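Side-chain contacts in acyl-CoA synthetase (AMP-forming)/AMP-acid ligase II-like protein (Dyadobacter fermentans, PDB 4GS5), which probably activates a carboxylic acid with ATP as an acyl-adenylate and transfers it to coenzyme A, as AMP-forming acyl-CoA synthetases do: residues 138-141 and 142-145; 128-131 and 132-135; 26-29 and 30-34. All blocks are in the same frame, centred on the assembly; numbering follows the deposited sequence. Where two conformers were deposited one is given.

Contact 1 of 3, residues 138-141 and 142-145; sequences LENS and ATSG
Asn140 and Ala142 meet where the chain leaves the helix: the side-chain oxygen of Asn140 swings forward over the turn, and Asn140 OD1 takes the N-H of Ala142 at 3.1 Å, nearly straight at 159° though tilted out of the plane of the amide. A chi1 of -173° carries the amide of Asn140 away from its own N and forward along the chain, which also brings Asn140 OD1 to 3.4 Å from Ala142 CB. The side chain of Thr143 comes obliquely against the same asparagine, its OG1 resting 3.5 Å from Asn140 CB. That hydroxyl is held from outside the turn, hydrogen-bonded to Ile137 O and to Asn114 ND2.

Side-chain oxygen of residue i to N-H of residue i+2 makes this an Asx turn. Fused to it is a beta turn over 140-143, closed by Thr143 N to Asn140 O at 2.7 Å. The same carbonyl oxygen, Asn140 O, receives a second bond, from Ser144 N at 2.8 Å, and the two N-H groups reach it from opposite faces of its plane, so Asn140 grips the reversal with both of its oxygens.

Ser144 turns back toward the end of helix 131-139. Its CB lies 3.4 Å from Leu138 O, while its hydroxyl, Ser144 OG, sits against Ser141 CA at 3.4 Å. One water gives a proton to Ser141 O and receives one from Gly145 N at 2.9 Å, bridging the turn to the 3-10 segment that begins at Ser144.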
ATOM      1  N   LEU A 138      15.607  11.799  -9.079  1.00 29.85           N
ATOM      2  CA  LEU A 138      15.782  13.070  -8.374  1.00 34.59           C
ATOM      3  C   LEU A 138      17.168  13.264  -7.752  1.00 40.85           C
ATOM      4  O   LEU A 138      17.608  14.399  -7.555  1.00 45.64           O
ATOM      5  CB  LEU A 138      14.711  13.217  -7.291  1.00 34.77           C
ATOM      6  CG  LEU A 138      13.296  13.390  -7.835  1.00 33.91           C
ATOM      7  CD1 LEU A 138      12.261  13.111  -6.749  1.00 29.66           C
ATOM      8  CD2 LEU A 138      13.143  14.800  -8.411  1.00 35.59           C
ATOM      9  N   GLU A 139      17.852  12.165  -7.438  1.00 39.77           N
ATOM     10  CA  GLU A 139      19.155  12.248  -6.775  1.00 49.45           C
ATOM     11  C   GLU A 139      20.313  12.348  -7.757  1.00 49.41           C
ATOM     12  O   GLU A 139      21.376  12.912  -7.450  1.00 49.87           O
ATOM     13  CB  GLU A 139      19.365  11.040  -5.865  1.00 57.66           C
ATOM     14  CG  GLU A 139      18.590  11.129  -4.571  1.00 68.90           C
ATOM     15  CD  GLU A 139      19.213  12.105  -3.588  1.00 77.90           C
ATOM     16  OE1 GLU A 139      20.397  11.900  -3.223  1.00 79.84           O
ATOM     17  OE2 GLU A 139      18.519  13.072  -3.190  1.00 79.28           O
ATOM     18  N   ASN A 140      20.102  11.777  -8.935  1.00 44.86           N
ATOM     19  CA  ASN A 140      21.135  11.697  -9.952  1.00 47.34           C
ATOM     20  C   ASN A 140      21.114  12.969 -10.803  1.00 50.74           C
ATOM     21  O   ASN A 140      20.229  13.159 -11.646  1.00 41.63           O
ATOM     22  CB  ASN A 140      20.907  10.447 -10.800  1.00 46.26           C
ATOM     23  CG  ASN A 140      22.030  10.194 -11.778  1.00 50.29           C
ATOM     24  OD1 ASN A 140      22.737  11.121 -12.180  1.00 53.94           O
ATOM     25  ND2 ASN A 140      22.203   8.931 -12.169  1.00 46.84           N
ATOM     26  N   SER A 141      22.088  13.846 -10.564  1.00 58.23           N
ATOM     27  CA  SER A 141      22.076  15.185 -11.153  1.00 64.17           C
ATOM     28  C   SER A 141      22.242  15.204 -12.667  1.00 61.51           C
ATOM     29  O   SER A 141      22.299  16.270 -13.279  1.00 63.69           O
ATOM     30  CB  SER A 141      23.122  16.084 -10.489  1.00 76.05           C
ATOM     31  OG  SER A 141      22.580  16.697  -9.328  1.00 80.36           O
ATOM     32  N   ALA A 142      22.320  14.024 -13.265  1.00 58.89           N
ATOM     33  CA  ALA A 142      22.314  13.904 -14.713  1.00 54.86           C
ATOM     34  C   ALA A 142      20.878  13.737 -15.196  1.00 49.25           C
ATOM     35  O   ALA A 142      20.580  13.963 -16.366  1.00 47.45           O
ATOM     36  CB  ALA A 142      23.153  12.731 -15.145  1.00 56.66           C
ATOM     37  N   THR A 143      19.993  13.344 -14.280  1.00 44.41           N
ATOM     38  CA  THR A 143      18.597  13.094 -14.620  1.00 40.01           C
ATOM     39  C   THR A 143      17.635  13.970 -13.827  1.00 40.02           C
ATOM     40  O   THR A 143      16.485  14.144 -14.223  1.00 38.47           O
ATOM     41  CB  THR A 143      18.207  11.605 -14.423  1.00 40.95           C
ATOM     42  OG1 THR A 143      18.363  11.229 -13.044  1.00 38.57           O
ATOM     43  CG2 THR A 143      19.070  10.697 -15.303  1.00 45.05           C
ATOM     44  N   SER A 144      18.090  14.530 -12.712  1.00 40.42           N
ATOM     45  CA  SER A 144      17.180  15.298 -11.866  1.00 38.02           C
ATOM     46  C   SER A 144      16.530  16.450 -12.630  1.00 37.46           C
ATOM     47  O   SER A 144      15.354  16.758 -12.421  1.00 36.75           O
ATOM     48  CB  SER A 144      17.888  15.833 -10.622  1.00 40.53           C
ATOM     49  OG  SER A 144      18.995  16.639 -10.980  1.00 45.70           O
ATOM     50  N   GLY A 145      17.293  17.078 -13.516  1.00 38.82           N
ATOM     51  CA  GLY A 145      16.797  18.235 -14.245  1.00 41.60           C
ATOM     52  C   GLY A 145      15.723  17.885 -15.260  1.00 44.95           C
ATOM     53  O   GLY A 145      15.040  18.768 -15.785  1.00 44.61           O
TER
HETATM   54  O   HOH W   1      19.743  16.692 -14.962  1.00 58.72           O

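Contact 2 of 3, residues 128-131 and 132-135; sequences AMVP and MQLQ. With EDO (1,2-ethanediol), chain B.
Gln133 folds back across Val130, and its side chain is the thread to follow. Gln133 CB sits 3.3 Å from Val130 O, with the selenium of Met129, a selenomethionine, on its flank. CG lies against one branch of the valine, Gln133 CG to Val130 CG2 being 3.8 Å; the two side chains pass at a slant, and CD stays beside the same methyl. CG is set anti to the carbonyl carbon (chi1 -77°), and the chain then runs out extended, carrying the amide back past the start of the helix. At the tip, Gln133 OE1 accepts the N-H of Val130 at 3.0 Å; the bond is close to straight at 166°, with the donor in the plane of the amide. Gln133 OE1 also lies 3.2 Å from Met129 CB. NE2 points elsewhere, giving its protons to Thr112 O and Cys84 O.

Val130 is the N-cap of helix 131-139 and Gln133 the third residue of its first turn, so this is one half of a capping box: valine has no polar group to return the bond. Val130 O receives weak bonds from Gln133 N and Leu134 N, and the first well-formed bond of the helix here is Gln135 N to Pro131 O at 3.0 Å. Met129 SE packs on Leu134 CB at 4.0 Å, joining the end of strand 126-129 to the helix within a beta-alpha-beta unit. At the helix start a 1,2-ethanediol, probably from the crystallisation liquor, takes the N-H of Met132 on its O2 at 3.1 Å.

The buried amide of Gln133 thus has its oxygen and nitrogen both satisfied, and because one end accepts while the other donates, its rotation is fixed.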
ATOM      1  N   ALA A 128       4.583   4.767 -15.010  1.00 26.13           N
ATOM      2  CA  ALA A 128       4.324   4.140 -13.710  1.00 26.93           C
ATOM      3  C   ALA A 128       5.645   3.614 -13.187  1.00 28.26           C
ATOM      4  O   ALA A 128       6.429   3.049 -13.942  1.00 28.56           O
ATOM      5  CB  ALA A 128       3.302   3.019 -13.829  1.00 25.58           C
HETATM    6  N   MSE A 129       5.914   3.813 -11.904  1.00 29.75           N
HETATM    7  CA  MSE A 129       7.182   3.370 -11.363  1.00 31.40           C
HETATM    8  C   MSE A 129       7.080   3.153  -9.868  1.00 28.35           C
HETATM    9  O   MSE A 129       6.037   3.420  -9.273  1.00 27.27           O
HETATM   10  CB  MSE A 129       8.293   4.367 -11.718  1.00 31.95           C
HETATM   11  CG  MSE A 129       8.175   5.736 -11.079  1.00 32.58           C
HETATM   12 SE   MSE A 129       9.616   6.955 -11.686  0.67 46.99          SE
HETATM   13  CE  MSE A 129       9.344   6.840 -13.594  1.00 64.71           C
ATOM     14  N   VAL A 130       8.138   2.609  -9.268  1.00 23.00           N
ATOM     15  CA  VAL A 130       8.163   2.462  -7.820  1.00 23.02           C
ATOM     16  C   VAL A 130       8.844   3.693  -7.248  1.00 28.77           C
ATOM     17  O   VAL A 130       9.569   4.386  -7.962  1.00 27.94           O
ATOM     18  CB  VAL A 130       8.855   1.160  -7.327  1.00 32.59           C
ATOM     19  CG1 VAL A 130       8.083  -0.069  -7.819  1.00 34.84           C
ATOM     20  CG2 VAL A 130      10.322   1.111  -7.754  1.00 35.53           C
ATOM     21  N   PRO A 131       8.579   3.991  -5.971  1.00 24.33           N
ATOM     22  CA  PRO A 131       9.071   5.221  -5.342  1.00 24.90           C
ATOM     23  C   PRO A 131      10.586   5.362  -5.426  1.00 29.20           C
ATOM     24  O   PRO A 131      11.081   6.468  -5.653  1.00 27.87           O
ATOM     25  CB  PRO A 131       8.644   5.053  -3.873  1.00 30.90           C
ATOM     26  CG  PRO A 131       7.377   4.243  -3.969  1.00 30.89           C
ATOM     27  CD  PRO A 131       7.637   3.262  -5.104  1.00 27.94           C
HETATM   28  N   MSE A 132      11.315   4.260  -5.243  1.00 24.58           N
HETATM   29  CA  MSE A 132      12.758   4.313  -5.339  1.00 29.73           C
HETATM   30  C   MSE A 132      13.231   4.765  -6.720  1.00 30.10           C
HETATM   31  O   MSE A 132      14.285   5.396  -6.855  1.00 31.18           O
HETATM   32  CB  MSE A 132      13.367   2.952  -5.017  1.00 30.22           C
HETATM   33  CG  MSE A 132      14.765   3.064  -4.530  1.00 36.30           C
HETATM   34 SE   MSE A 132      15.358   1.418  -3.720  0.48 36.48          SE
HETATM   35  CE  MSE A 132      14.695   1.654  -1.902  1.00 45.89           C
ATOM     36  N   GLN A 133      12.472   4.428  -7.752  1.00 23.63           N
ATOM     37  CA  GLN A 133      12.848   4.881  -9.091  1.00 28.69           C
ATOM     38  C   GLN A 133      12.735   6.392  -9.230  1.00 29.22           C
ATOM     39  O   GLN A 133      13.570   7.028  -9.882  1.00 28.33           O
ATOM     40  CB  GLN A 133      12.039   4.176 -10.177  1.00 26.63           C
ATOM     41  CG  GLN A 133      12.515   2.742 -10.437  1.00 30.27           C
ATOM     42  CD  GLN A 133      11.597   2.008 -11.388  1.00 33.58           C
ATOM     43  OE1 GLN A 133      10.377   2.037 -11.230  1.00 27.73           O
ATOM     44  NE2 GLN A 133      12.173   1.355 -12.388  1.00 32.13           N
ATOM     45  N   LEU A 134      11.706   6.980  -8.621  1.00 23.54           N
ATOM     46  CA  LEU A 134      11.560   8.426  -8.713  1.00 26.63           C
ATOM     47  C   LEU A 134      12.631   9.106  -7.871  1.00 26.40           C
ATOM     48  O   LEU A 134      13.179  10.139  -8.243  1.00 30.39           O
ATOM     49  CB  LEU A 134      10.174   8.871  -8.248  1.00 29.03           C
ATOM     50  CG  LEU A 134       9.912  10.375  -8.263  1.00 31.47           C
ATOM     51  CD1 LEU A 134      10.128  10.922  -9.670  1.00 30.50           C
ATOM     52  CD2 LEU A 134       8.486  10.652  -7.772  1.00 28.62           C
ATOM     53  N   GLN A 135      12.937   8.531  -6.722  1.00 26.06           N
ATOM     54  CA  GLN A 135      13.955   9.113  -5.855  0.59 28.54           C
ATOM     55  C   GLN A 135      15.314   9.081  -6.547  1.00 30.14           C
ATOM     56  O   GLN A 135      16.122   9.991  -6.380  1.00 30.24           O
ATOM     57  CB  GLN A 135      14.017   8.376  -4.515  0.59 29.90           C
ATOM     58  CG  GLN A 135      14.657   9.191  -3.377  0.59 34.31           C
ATOM     59  CD  GLN A 135      16.162   9.027  -3.292  0.59 39.33           C
ATOM     60  OE1 GLN A 135      16.741   8.147  -3.927  0.59 36.30           O
ATOM     61  NE2 GLN A 135      16.805   9.869  -2.484  0.59 46.34           N
TER
HETATM   62  C1  EDO B 422      10.334   1.696  -1.609  1.00 57.57           C
HETATM   63  O1  EDO B 422      11.250   2.790  -1.479  1.00 62.43           O
HETATM   64  C2  EDO B 422       9.599   1.748  -2.949  1.00 47.90           C
HETATM   65  O2  EDO B 422      10.482   1.553  -4.063  1.00 32.52           O

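Contact 3 of 3, residues 26-29 and 30-34; sequences QAYD and FMEKW. With EDO (1,2-ethanediol), chain U.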
ATOM      1  N   GLN A  26       9.543 -10.970 -24.112  1.00 48.61           N
ATOM      2  CA  GLN A  26       8.488 -11.243 -23.144  1.00 47.72           C
ATOM      3  C   GLN A  26       7.307 -10.328 -23.441  1.00 46.84           C
ATOM      4  O   GLN A  26       6.156 -10.760 -23.462  1.00 49.14           O
ATOM      5  CB  GLN A  26       8.963 -10.967 -21.718  1.00 48.94           C
ATOM      6  CG  GLN A  26      10.120 -11.806 -21.229  1.00 57.47           C
ATOM      7  CD  GLN A  26      10.419 -11.523 -19.771  1.00 60.52           C
ATOM      8  OE1 GLN A  26      11.132 -10.572 -19.446  1.00 61.75           O
ATOM      9  NE2 GLN A  26       9.845 -12.327 -18.881  1.00 57.99           N
ATOM     10  N   ALA A  27       7.604  -9.054 -23.659  1.00 42.84           N
ATOM     11  CA  ALA A  27       6.570  -8.064 -23.928  1.00 44.95           C
ATOM     12  C   ALA A  27       5.849  -8.396 -25.240  1.00 46.99           C
ATOM     13  O   ALA A  27       4.615  -8.467 -25.311  1.00 43.20           O
ATOM     14  CB  ALA A  27       7.193  -6.679 -23.992  1.00 42.86           C
ATOM     15  N   TYR A  28       6.637  -8.622 -26.279  1.00 52.11           N
ATOM     16  CA  TYR A  28       6.080  -8.917 -27.588  1.00 50.88           C
ATOM     17  C   TYR A  28       5.158 -10.140 -27.520  1.00 50.06           C
ATOM     18  O   TYR A  28       4.039 -10.110 -28.042  1.00 47.71           O
ATOM     19  CB  TYR A  28       7.202  -9.114 -28.598  1.00 55.60           C
ATOM     20  CG  TYR A  28       6.720  -9.487 -29.980  1.00 57.85           C
ATOM     21  CD1 TYR A  28       6.357  -8.509 -30.909  1.00 57.33           C
ATOM     22  CD2 TYR A  28       6.619 -10.818 -30.354  1.00 58.71           C
ATOM     23  CE1 TYR A  28       5.916  -8.860 -32.176  1.00 60.08           C
ATOM     24  CE2 TYR A  28       6.183 -11.178 -31.616  1.00 61.12           C
ATOM     25  CZ  TYR A  28       5.837 -10.199 -32.522  1.00 62.58           C
ATOM     26  OH  TYR A  28       5.402 -10.578 -33.770  1.00 63.18           O
ATOM     27  N   ASP A  29       5.614 -11.195 -26.850  1.00 47.11           N
ATOM     28  CA  ASP A  29       4.823 -12.418 -26.693  1.00 55.69           C
ATOM     29  C   ASP A  29       3.491 -12.183 -25.988  1.00 52.72           C
ATOM     30  O   ASP A  29       2.436 -12.661 -26.427  1.00 46.40           O
ATOM     31  CB  ASP A  29       5.622 -13.498 -25.952  1.00 50.93           C
ATOM     32  CG  ASP A  29       6.758 -14.060 -26.792  1.00 55.57           C
ATOM     33  OD1 ASP A  29       6.809 -13.736 -27.997  1.00 53.06           O
ATOM     34  OD2 ASP A  29       7.589 -14.826 -26.249  1.00 54.85           O
ATOM     35  N   PHE A  30       3.539 -11.449 -24.883  1.00 42.89           N
ATOM     36  CA  PHE A  30       2.313 -11.110 -24.202  1.00 41.99           C
ATOM     37  C   PHE A  30       1.390 -10.333 -25.129  1.00 44.66           C
ATOM     38  O   PHE A  30       0.207 -10.655 -25.247  1.00 45.39           O
ATOM     39  CB  PHE A  30       2.570 -10.288 -22.933  1.00 41.02           C
ATOM     40  CG  PHE A  30       1.314  -9.792 -22.301  1.00 40.01           C
ATOM     41  CD1 PHE A  30       0.602 -10.593 -21.428  1.00 45.87           C
ATOM     42  CD2 PHE A  30       0.822  -8.534 -22.602  1.00 39.40           C
ATOM     43  CE1 PHE A  30      -0.570 -10.141 -20.848  1.00 48.50           C
ATOM     44  CE2 PHE A  30      -0.346  -8.082 -22.045  1.00 39.40           C
ATOM     45  CZ  PHE A  30      -1.044  -8.882 -21.161  1.00 47.10           C
HETATM   46  N   MSE A  31       1.923  -9.310 -25.788  1.00 42.16           N
HETATM   47  CA  MSE A  31       1.092  -8.492 -26.670  1.00 50.86           C
HETATM   48  C   MSE A  31       0.463  -9.301 -27.803  1.00 56.42           C
HETATM   49  O   MSE A  31      -0.736  -9.165 -28.090  1.00 45.35           O
HETATM   50  CB  MSE A  31       1.887  -7.315 -27.219  1.00 50.75           C
HETATM   51  CG  MSE A  31       2.263  -6.334 -26.134  1.00 48.13           C
HETATM   52 SE   MSE A  31       3.519  -5.011 -26.756  0.57 48.67          SE
HETATM   53  CE  MSE A  31       2.265  -3.832 -27.676  1.00 45.91           C
ATOM     54  N   GLU A  32       1.272 -10.147 -28.438  1.00 54.86           N
ATOM     55  CA  GLU A  32       0.756 -11.005 -29.490  1.00 56.64           C
ATOM     56  C   GLU A  32      -0.414 -11.812 -28.938  1.00 56.95           C
ATOM     57  O   GLU A  32      -1.457 -11.916 -29.579  1.00 50.48           O
ATOM     58  CB  GLU A  32       1.858 -11.915 -30.022  1.00 63.43           C
ATOM     59  CG  GLU A  32       2.850 -11.191 -30.929  1.00 72.64           C
ATOM     60  CD  GLU A  32       2.323 -10.989 -32.352  1.00 82.20           C
ATOM     61  OE1 GLU A  32       2.381 -11.957 -33.151  1.00 88.27           O
ATOM     62  OE2 GLU A  32       1.857  -9.867 -32.671  1.00 79.88           O
ATOM     63  N   LYS A  33      -0.258 -12.355 -27.732  1.00 55.96           N
ATOM     64  CA  LYS A  33      -1.333 -13.144 -27.135  1.00 54.95           C
ATOM     65  C   LYS A  33      -2.576 -12.294 -26.828  1.00 51.53           C
ATOM     66  O   LYS A  33      -3.710 -12.720 -27.088  1.00 51.80           O
ATOM     67  CB  LYS A  33      -0.859 -13.896 -25.880  1.00 53.02           C
ATOM     68  CG  LYS A  33      -1.906 -14.875 -25.358  1.00 54.52           C
ATOM     69  CD  LYS A  33      -1.486 -15.610 -24.090  1.00 58.78           C
ATOM     70  CE  LYS A  33      -2.632 -16.514 -23.620  1.00 62.15           C
ATOM     71  NZ  LYS A  33      -2.391 -17.170 -22.303  1.00 60.89           N
ATOM     72  N   TRP A  34      -2.370 -11.097 -26.282  1.00 45.95           N
ATOM     73  CA  TRP A  34      -3.493 -10.206 -26.013  1.00 46.87           C
ATOM     74  C   TRP A  34      -4.302  -9.940 -27.286  1.00 49.45           C
ATOM     75  O   TRP A  34      -5.521 -10.142 -27.315  1.00 49.70           O
ATOM     76  CB  TRP A  34      -3.022  -8.881 -25.410  1.00 44.69           C
ATOM     77  CG  TRP A  34      -4.164  -7.957 -25.096  1.00 44.03           C
ATOM     78  CD1 TRP A  34      -4.677  -6.983 -25.898  1.00 44.79           C
ATOM     79  CD2 TRP A  34      -4.937  -7.937 -23.894  1.00 43.07           C
ATOM     80  NE1 TRP A  34      -5.723  -6.356 -25.272  1.00 41.76           N
ATOM     81  CE2 TRP A  34      -5.904  -6.922 -24.041  1.00 45.10           C
ATOM     82  CE3 TRP A  34      -4.907  -8.679 -22.709  1.00 43.55           C
ATOM     83  CZ2 TRP A  34      -6.832  -6.625 -23.038  1.00 43.62           C
ATOM     84  CZ3 TRP A  34      -5.828  -8.384 -21.717  1.00 43.16           C
ATOM     85  CH2 TRP A  34      -6.773  -7.363 -21.884  1.00 39.49           C
TER
HETATM   86  C1  EDO U 420       0.085 -15.166 -20.768  1.00 45.82           C
HETATM   87  O1  EDO U 420      -0.399 -16.469 -20.386  1.00 46.41           O
HETATM   88  C2  EDO U 420       1.586 -15.234 -21.005  1.00 39.05           C
HETATM   89  O2  EDO U 420       1.985 -14.269 -21.969  1.00 25.56           O
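The side-chain contact proper is a CH-pi interaction between residues one helical turn apart: Glu32 CG lies over one face of the Tyr28 ring, 3.7 Å from its centroid and displaced toward the rim. The tyrosine stands with CG anti to its backbone N (chi1 177°), while Glu32 bends at chi2, and the carboxylate ends up at Tyr28 OH with its plane only 16° from that of the ring.

Backbone hydrogen bonds set this spacing. Glu32 N to Tyr28 O is 2.8 Å and Met31 N to Ala27 O is 2.9 Å, both regular i to i+4 bonds of an alpha-helix.

Two other charged side chains find partners beyond the turn. Asp29 OD1, at the edge of the Tyr28 ring, forms a salt bridge with Arg18; Lys33 NZ donates to O1 of a 1,2-ethanediol at 2.9 Å and also to Glu40 O.

The apolar side of helix 22-36 is covered by other elements: Phe30 packs on Val97 and Met100 of helix 90-102 and on Phe41 and Leu43 of strand 40-46, while Ala27 and Tyr28 touch Trp6 and Met31 touches Thr8, both on strand 5-8.

In the fold
From the N terminus the chain first makes contact 3, inside helix 22-36, where it closes only turns of that helix, which packs against strands 5-8 and 40-46 and helix 90-102. About a hundred residues later, contact 2 turns strand 126-129 into helix 131-139, and contact 1 follows at once, at the far end of that helix, where the chain reverses on its way to strand 153-155. The three are in series; none nests in or crosses another. Contacts 1 and 2 share one helix, their centres about 13 Å apart, whereas contact 3 is remote, its centre about 25 Å from that of contact 2 and about 33 Å from that of contact 1.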